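Oxidoreductase (Azotobacter vinelandii, PDB 7D5N) binds NADH together with myo-inositol and, as an inositol dehydrogenase homolog, probably catalyses the NAD-dependent oxidation of inositol or a related polyol. Local coordinates at residues I12-V17 with A87-T92; V112-L117 with G139-Y144. All coordinates share one frame; numbering follows the deposited sequence.

Interaction 1 of 2, residues I12-V17 with A87-T92. With NAI (1,4-dihydronicotinamide adenine dinucleotide), chain D.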
# COMPACT_ATOMS: atom_id res chain seq x y z
N ILE B 12 -34.49 -18.74 15.72
CA ILE B 12 -35.53 -17.71 16.04
C ILE B 12 -36.44 -17.59 14.82
O ILE B 12 -35.94 -17.46 13.69
CB ILE B 12 -34.91 -16.34 16.40
CG1 ILE B 12 -33.95 -16.42 17.59
CG2 ILE B 12 -35.98 -15.28 16.63
CD1 ILE B 12 -34.58 -16.85 18.89
N ARG B 13 -37.76 -17.61 15.04
CA ARG B 13 -38.75 -17.45 13.95
C ARG B 13 -38.76 -15.97 13.57
O ARG B 13 -39.03 -15.14 14.46
CB ARG B 13 -40.11 -17.98 14.42
CG ARG B 13 -40.14 -19.49 14.61
CD ARG B 13 -41.55 -20.04 14.84
NE ARG B 13 -42.21 -19.41 15.97
CZ ARG B 13 -42.09 -19.77 17.26
NH1 ARG B 13 -41.33 -20.79 17.61
NH2 ARG B 13 -42.74 -19.08 18.19
N TRP B 14 -38.47 -15.65 12.31
CA TRP B 14 -37.99 -14.31 11.91
C TRP B 14 -38.70 -13.79 10.66
O TRP B 14 -39.03 -14.60 9.77
CB TRP B 14 -36.47 -14.40 11.72
CG TRP B 14 -35.77 -13.12 11.38
CD1 TRP B 14 -35.69 -11.99 12.13
CD2 TRP B 14 -34.95 -12.90 10.22
NE1 TRP B 14 -34.90 -11.06 11.50
CE2 TRP B 14 -34.43 -11.59 10.33
CE3 TRP B 14 -34.62 -13.67 9.10
CZ2 TRP B 14 -33.63 -11.02 9.33
CZ3 TRP B 14 -33.82 -13.12 8.13
CH2 TRP B 14 -33.33 -11.82 8.24
N ALA B 15 -38.91 -12.48 10.63
CA ALA B 15 -39.41 -11.72 9.47
C ALA B 15 -38.48 -10.53 9.19
O ALA B 15 -37.69 -10.13 10.08
CB ALA B 15 -40.82 -11.22 9.71
N MET B 16 -38.64 -9.94 8.02
CA MET B 16 -38.11 -8.60 7.73
C MET B 16 -39.24 -7.68 7.31
O MET B 16 -40.20 -8.16 6.66
CB MET B 16 -37.06 -8.64 6.62
CG MET B 16 -35.81 -9.40 7.02
SD MET B 16 -34.64 -9.36 5.66
CE MET B 16 -34.21 -7.63 5.62
N VAL B 17 -39.14 -6.42 7.67
CA VAL B 17 -39.88 -5.34 7.00
C VAL B 17 -38.85 -4.56 6.18
O VAL B 17 -37.81 -4.18 6.76
CB VAL B 17 -40.63 -4.46 8.02
CG1 VAL B 17 -41.44 -3.39 7.31
CG2 VAL B 17 -41.52 -5.31 8.91
N ALA B 87 -39.30 -12.42 16.21
CA ALA B 87 -38.38 -11.28 16.00
C ALA B 87 -38.53 -10.75 14.58
O ALA B 87 -38.90 -11.52 13.68
CB ALA B 87 -36.98 -11.75 16.26
N VAL B 88 -38.24 -9.47 14.39
CA VAL B 88 -38.31 -8.83 13.05
C VAL B 88 -37.08 -7.95 12.87
O VAL B 88 -36.65 -7.30 13.84
CB VAL B 88 -39.63 -8.05 12.87
CG1 VAL B 88 -39.80 -6.97 13.93
CG2 VAL B 88 -39.79 -7.48 11.48
N SER B 89 -36.53 -7.93 11.66
CA SER B 89 -35.49 -6.97 11.25
C SER B 89 -36.14 -5.89 10.40
O SER B 89 -36.90 -6.21 9.45
CB SER B 89 -34.34 -7.63 10.56
OG SER B 89 -33.64 -8.51 11.44
N VAL B 90 -35.84 -4.64 10.74
CA VAL B 90 -36.44 -3.45 10.09
C VAL B 90 -35.37 -2.83 9.21
O VAL B 90 -34.40 -2.25 9.76
CB VAL B 90 -36.99 -2.48 11.14
CG1 VAL B 90 -37.60 -1.25 10.48
CG2 VAL B 90 -37.98 -3.15 12.07
N ALA B 91 -35.54 -2.97 7.89
CA ALA B 91 -34.59 -2.53 6.85
C ALA B 91 -35.27 -1.54 5.91
O ALA B 91 -34.89 -1.46 4.73
CB ALA B 91 -34.04 -3.73 6.13
N THR B 92 -36.22 -0.76 6.42
CA THR B 92 -36.93 0.28 5.63
C THR B 92 -36.14 1.59 5.66
O THR B 92 -35.19 1.72 6.42
CB THR B 92 -38.33 0.51 6.19
OG1 THR B 92 -38.14 0.87 7.56
CG2 THR B 92 -39.20 -0.72 6.04
PA NAI D . -33.26 1.02 -0.21
O1A NAI D . -33.94 2.21 -0.71
O2A NAI D . -32.21 0.39 -1.01
O5B NAI D . -34.36 -0.13 0.12
C5B NAI D . -35.53 0.14 0.88
C4B NAI D . -36.34 -1.15 0.85
O4B NAI D . -37.41 -1.13 1.79
C3B NAI D . -36.98 -1.43 -0.50
O3B NAI D . -37.04 -2.84 -0.69
C2B NAI D . -38.37 -0.87 -0.37
O2B NAI D . -39.32 -1.48 -1.24
C1B NAI D . -38.63 -1.28 1.06
N9A NAI D . -39.57 -0.45 1.76
C8A NAI D . -39.65 0.89 1.79
N7A NAI D . -40.66 1.25 2.62
C5A NAI D . -41.23 0.13 3.08
C6A NAI D . -42.34 -0.18 3.98
N6A NAI D . -43.04 0.81 4.54
N1A NAI D . -42.61 -1.47 4.20
C2A NAI D . -41.88 -2.46 3.65
N3A NAI D . -40.85 -2.24 2.79
C4A NAI D . -40.50 -0.98 2.52
O3 NAI D . -32.67 1.40 1.22
PN NAI D . -31.34 0.73 1.82
O1N NAI D . -30.15 1.44 1.25
O2N NAI D . -31.41 -0.73 1.77
O5D NAI D . -31.47 1.19 3.34
C5D NAI D . -32.45 0.66 4.22
C4D NAI D . -32.12 0.97 5.65
O4D NAI D . -30.87 0.32 5.97
C3D NAI D . -31.91 2.44 5.93
O3D NAI D . -32.27 2.71 7.26
C2D NAI D . -30.41 2.64 5.87
O2D NAI D . -29.93 3.64 6.77
C1D NAI D . -29.91 1.30 6.35
N1N NAI D . -28.61 0.91 5.85
C2N NAI D . -27.73 0.45 6.74
C3N NAI D . -26.47 0.04 6.37
C7N NAI D . -25.53 -0.50 7.40
O7N NAI D . -24.36 -0.62 7.10
N7N NAI D . -26.04 -0.91 8.56
C4N NAI D . -26.03 0.04 4.93
C5N NAI D . -27.08 0.54 4.05
C6N NAI D . -28.31 0.94 4.54

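Interaction 2 of 2, residues V112-L117 with G139-Y144. With NAI (1,4-dihydronicotinamide adenine dinucleotide), chain D; INS (1,2,3,4,5,6-hexahydroxy-cyclohexane), chain E.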
# COMPACT_ATOMS: atom_id res chain seq x y z
N VAL B 112 -34.43 -6.22 15.38
CA VAL B 112 -33.13 -5.72 14.87
C VAL B 112 -33.47 -4.54 13.97
O VAL B 112 -34.16 -4.72 12.93
CB VAL B 112 -32.34 -6.82 14.14
CG1 VAL B 112 -31.05 -6.24 13.57
CG2 VAL B 112 -32.03 -8.00 15.05
N CYS B 113 -33.12 -3.33 14.41
CA CYS B 113 -33.49 -2.12 13.66
C CYS B 113 -32.26 -1.61 12.91
O CYS B 113 -31.15 -1.58 13.49
CB CYS B 113 -34.08 -1.03 14.54
SG CYS B 113 -34.77 0.33 13.56
N GLU B 114 -32.45 -1.17 11.68
CA GLU B 114 -31.35 -0.53 10.93
C GLU B 114 -31.02 0.82 11.57
O GLU B 114 -31.91 1.47 12.16
CB GLU B 114 -31.72 -0.37 9.46
CG GLU B 114 -31.12 -1.45 8.59
CD GLU B 114 -29.60 -1.48 8.55
OE1 GLU B 114 -28.95 -0.69 9.29
OE2 GLU B 114 -29.08 -2.28 7.78
N LYS B 115 -29.75 1.20 11.45
CA LYS B 115 -29.25 2.55 11.81
C LYS B 115 -29.68 3.51 10.71
O LYS B 115 -29.83 3.11 9.56
CB LYS B 115 -27.73 2.50 11.94
CG LYS B 115 -27.03 1.87 10.74
CD LYS B 115 -25.99 2.73 10.11
CE LYS B 115 -26.48 4.08 9.64
NZ LYS B 115 -26.77 4.06 8.19
N PRO B 116 -29.87 4.82 10.99
CA PRO B 116 -29.95 5.35 12.36
C PRO B 116 -31.29 4.93 12.98
O PRO B 116 -32.23 4.75 12.22
CB PRO B 116 -29.88 6.87 12.15
CG PRO B 116 -30.45 7.08 10.76
CD PRO B 116 -29.97 5.88 9.97
N LEU B 117 -31.34 4.74 14.30
CA LEU B 117 -32.53 4.16 14.99
C LEU B 117 -33.77 4.97 14.60
O LEU B 117 -34.76 4.37 14.20
CB LEU B 117 -32.32 4.16 16.51
CG LEU B 117 -33.43 3.48 17.31
CD1 LEU B 117 -33.53 2.00 17.00
CD2 LEU B 117 -33.21 3.66 18.81
N GLY B 139 -31.58 -5.03 18.67
CA GLY B 139 -30.25 -4.93 18.06
C GLY B 139 -30.23 -3.79 17.07
O GLY B 139 -31.30 -3.45 16.53
N VAL B 140 -29.07 -3.18 16.86
CA VAL B 140 -28.88 -2.17 15.79
C VAL B 140 -27.71 -2.63 14.90
O VAL B 140 -26.69 -3.06 15.44
CB VAL B 140 -28.66 -0.77 16.37
CG1 VAL B 140 -28.50 0.29 15.30
CG2 VAL B 140 -29.81 -0.40 17.30
N THR B 141 -27.88 -2.54 13.58
CA THR B 141 -26.91 -3.13 12.62
C THR B 141 -25.76 -2.15 12.37
O THR B 141 -25.52 -1.76 11.21
CB THR B 141 -27.64 -3.73 11.42
OG1 THR B 141 -28.68 -2.86 10.98
CG2 THR B 141 -28.23 -5.07 11.76
N TYR B 142 -25.01 -1.81 13.42
CA TYR B 142 -23.67 -1.20 13.29
C TYR B 142 -22.72 -2.34 12.89
O TYR B 142 -21.92 -2.77 13.71
CB TYR B 142 -23.27 -0.46 14.57
CG TYR B 142 -24.00 0.83 14.82
CD1 TYR B 142 -23.91 1.89 13.92
CD2 TYR B 142 -24.77 1.01 15.95
CE1 TYR B 142 -24.57 3.09 14.14
CE2 TYR B 142 -25.44 2.20 16.19
CZ TYR B 142 -25.33 3.25 15.29
OH TYR B 142 -25.99 4.41 15.54
N GLY B 143 -22.86 -2.83 11.66
CA GLY B 143 -22.30 -4.12 11.21
C GLY B 143 -20.78 -4.19 11.31
O GLY B 143 -20.24 -5.29 11.57
N TYR B 144 -20.10 -3.07 11.12
CA TYR B 144 -18.61 -3.05 11.10
C TYR B 144 -18.08 -3.47 12.47
O TYR B 144 -16.94 -3.96 12.56
CB TYR B 144 -18.11 -1.67 10.66
CG TYR B 144 -18.65 -1.26 9.31
CD1 TYR B 144 -18.10 -1.74 8.13
CD2 TYR B 144 -19.72 -0.39 9.22
CE1 TYR B 144 -18.62 -1.38 6.89
CE2 TYR B 144 -20.26 -0.04 8.00
CZ TYR B 144 -19.70 -0.53 6.83
OH TYR B 144 -20.21 -0.16 5.62
PA NAI D . -33.26 1.02 -0.21
O1A NAI D . -33.94 2.21 -0.71
O2A NAI D . -32.21 0.39 -1.01
O5B NAI D . -34.36 -0.13 0.12
C5B NAI D . -35.53 0.14 0.88
C4B NAI D . -36.34 -1.15 0.85
O4B NAI D . -37.41 -1.13 1.79
C3B NAI D . -36.98 -1.43 -0.50
O3B NAI D . -37.04 -2.84 -0.69
C2B NAI D . -38.37 -0.87 -0.37
O2B NAI D . -39.32 -1.48 -1.24
C1B NAI D . -38.63 -1.28 1.06
N9A NAI D . -39.57 -0.45 1.76
C8A NAI D . -39.65 0.89 1.79
N7A NAI D . -40.66 1.25 2.62
C5A NAI D . -41.23 0.13 3.08
C6A NAI D . -42.34 -0.18 3.98
N6A NAI D . -43.04 0.81 4.54
N1A NAI D . -42.61 -1.47 4.20
C2A NAI D . -41.88 -2.46 3.65
N3A NAI D . -40.85 -2.24 2.79
C4A NAI D . -40.50 -0.98 2.52
O3 NAI D . -32.67 1.40 1.22
PN NAI D . -31.34 0.73 1.82
O1N NAI D . -30.15 1.44 1.25
O2N NAI D . -31.41 -0.73 1.77
O5D NAI D . -31.47 1.19 3.34
C5D NAI D . -32.45 0.66 4.22
C4D NAI D . -32.12 0.97 5.65
O4D NAI D . -30.87 0.32 5.97
C3D NAI D . -31.91 2.44 5.93
O3D NAI D . -32.27 2.71 7.26
C2D NAI D . -30.41 2.64 5.87
O2D NAI D . -29.93 3.64 6.77
C1D NAI D . -29.91 1.30 6.35
N1N NAI D . -28.61 0.91 5.85
C2N NAI D . -27.73 0.45 6.74
C3N NAI D . -26.47 0.04 6.37
C7N NAI D . -25.53 -0.50 7.40
O7N NAI D . -24.36 -0.62 7.10
N7N NAI D . -26.04 -0.91 8.56
C4N NAI D . -26.03 0.04 4.93
C5N NAI D . -27.08 0.54 4.05
C6N NAI D . -28.31 0.94 4.54
C1 INS E . -23.44 3.42 2.85
C2 INS E . -22.81 2.24 3.56
C3 INS E . -23.05 2.33 5.06
C4 INS E . -24.53 2.49 5.37
C5 INS E . -25.20 3.60 4.56
C6 INS E . -24.94 3.40 3.09
O1 INS E . -23.12 3.35 1.46
O2 INS E . -23.42 1.04 3.07
O3 INS E . -22.54 1.12 5.67
O4 INS E . -24.76 2.75 6.74
O5 INS E . -26.60 3.59 4.79
O6 INS E . -25.60 4.44 2.41

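Interaction 1 of 2, residues I12-V17 with A87-T92
Ala-15 pairs with Val-88, and Met-16 with Ser-89, where strands 12-16 and 87-91 run as parallel neighbours in the Rossmann-fold sheet, their short axes 4.6 Å apart and crossing at -20°. A ladder of five backbone hydrogen bonds joins them: Ala-87 N to Arg-13 O, Ala-15 N to Ala-87 O, Ser-89 N to Ala-15 O, Val-17 N to Ser-89 O and Ala-91 N to Val-17 O. It tightens toward the cofactor. Ala-87 N to Arg-13 O, at the far end, measures 3.2 Å. Ala-91 N to Val-17 O, at the near end, measures 2.8 Å. One side-chain bond reinforces the ladder. With CG anti to the backbone N (chi1 -177°), the Trp-14 indole reaches over toward strand 87-91, and NE1 donates to Ser-89 OG at 2.8 Å; the hydroxyl oxygen sits at the ring edge, in the indole plane. Ser-89 OG is gripped a second time by Tyr-337 OH, which ties the sheet to helix 329-348. A phenylalanine in place of Trp-14 has no NE1, and Ser-89 OG would probably lose its side-chain tie to strand 12-16 and be freer to turn. Apolar contacts fill both faces. On the Trp-14 face, Met-16 bends at chi3 to bring CE within 3.9 Å of Ala-91 CB, against helix 26-34. On the other, Val-17 CG2 meets Val-88 CG2 at 3.8 Å, beside helices 71-79 and 97-106. Where the strands end, the cofactor takes over: the adenine packs on Val-17 and Thr-92, with Val-17 CG1 3.8 Å from NAI C2A and Thr-92 CG2 3.7 Å from NAI C5A.

Interaction 2 of 2, residues V112-L117 with G139-Y144
Glu-114 and Thr-141 cross at about a right angle just beyond the ends of parallel strands 110-113 and 138-140, which helix 121-133 joins as the last beta-alpha-beta unit of the Rossmann sheet. Thr-141 OG1 donates to Glu-114 OE1 at 2.8 Å from above the carboxylate plane, 80° out of it, while Lys-115 N donates to the anti lone pair of that same oxygen. The nicotinamide N7N also donates to Glu-114 OE1, nearly straight at 174°, and to Thr-141 O at 2.8 Å, clamping the carboxamide between the two segments. Glu-114 OE2 is held by His-29. Next to this cluster, Val-112 CG1 packs across Thr-141 CG2 at 3.5 Å, and Cys-113 N bonds to Gly-139 O. Lys-115 rests CB against Val-140 CG1 and Tyr-142 CE1; its chain, bent at chi2, chi3 and chi4, then carries NZ to 2.8 Å from INS O4, with Asp-205 O as another partner. Tyr-144 OH meets INS O3 at 2.7 Å, the inositol oxygen lying in the ring plane at its edge. The carboxamide bonds would restrict rotation of the nicotinamide, while Lys-115 and Tyr-144 hold inositol beside it, an arrangement consistent with hydride transfer between polyol and cofactor.

Interactions 1 and 2 are two strand pairs of one five-stranded parallel sheet, in the order 39-45, 12-16, 87-91, 110-113, 138-140; the centres of the two contacts are about 12 Å apart. Along the chain they come in series, interaction 1 closing before interaction 2 opens. The pairing of strands 87-91 and 110-113 joins them: Val-90 N lies 2.8 Å from Val-112 O and Val-88 O 2.9 Å from Val-112 N, both probable hydrogen bonds. Both pairs end at the same NADH, interaction 1 beside the adenine and the nicotinamide ribose, interaction 2 at nicotinamide and inositol. The C-terminal ends of these strands thus line much of the cofactor site, consistent with setting the nicotinamide against the inositol.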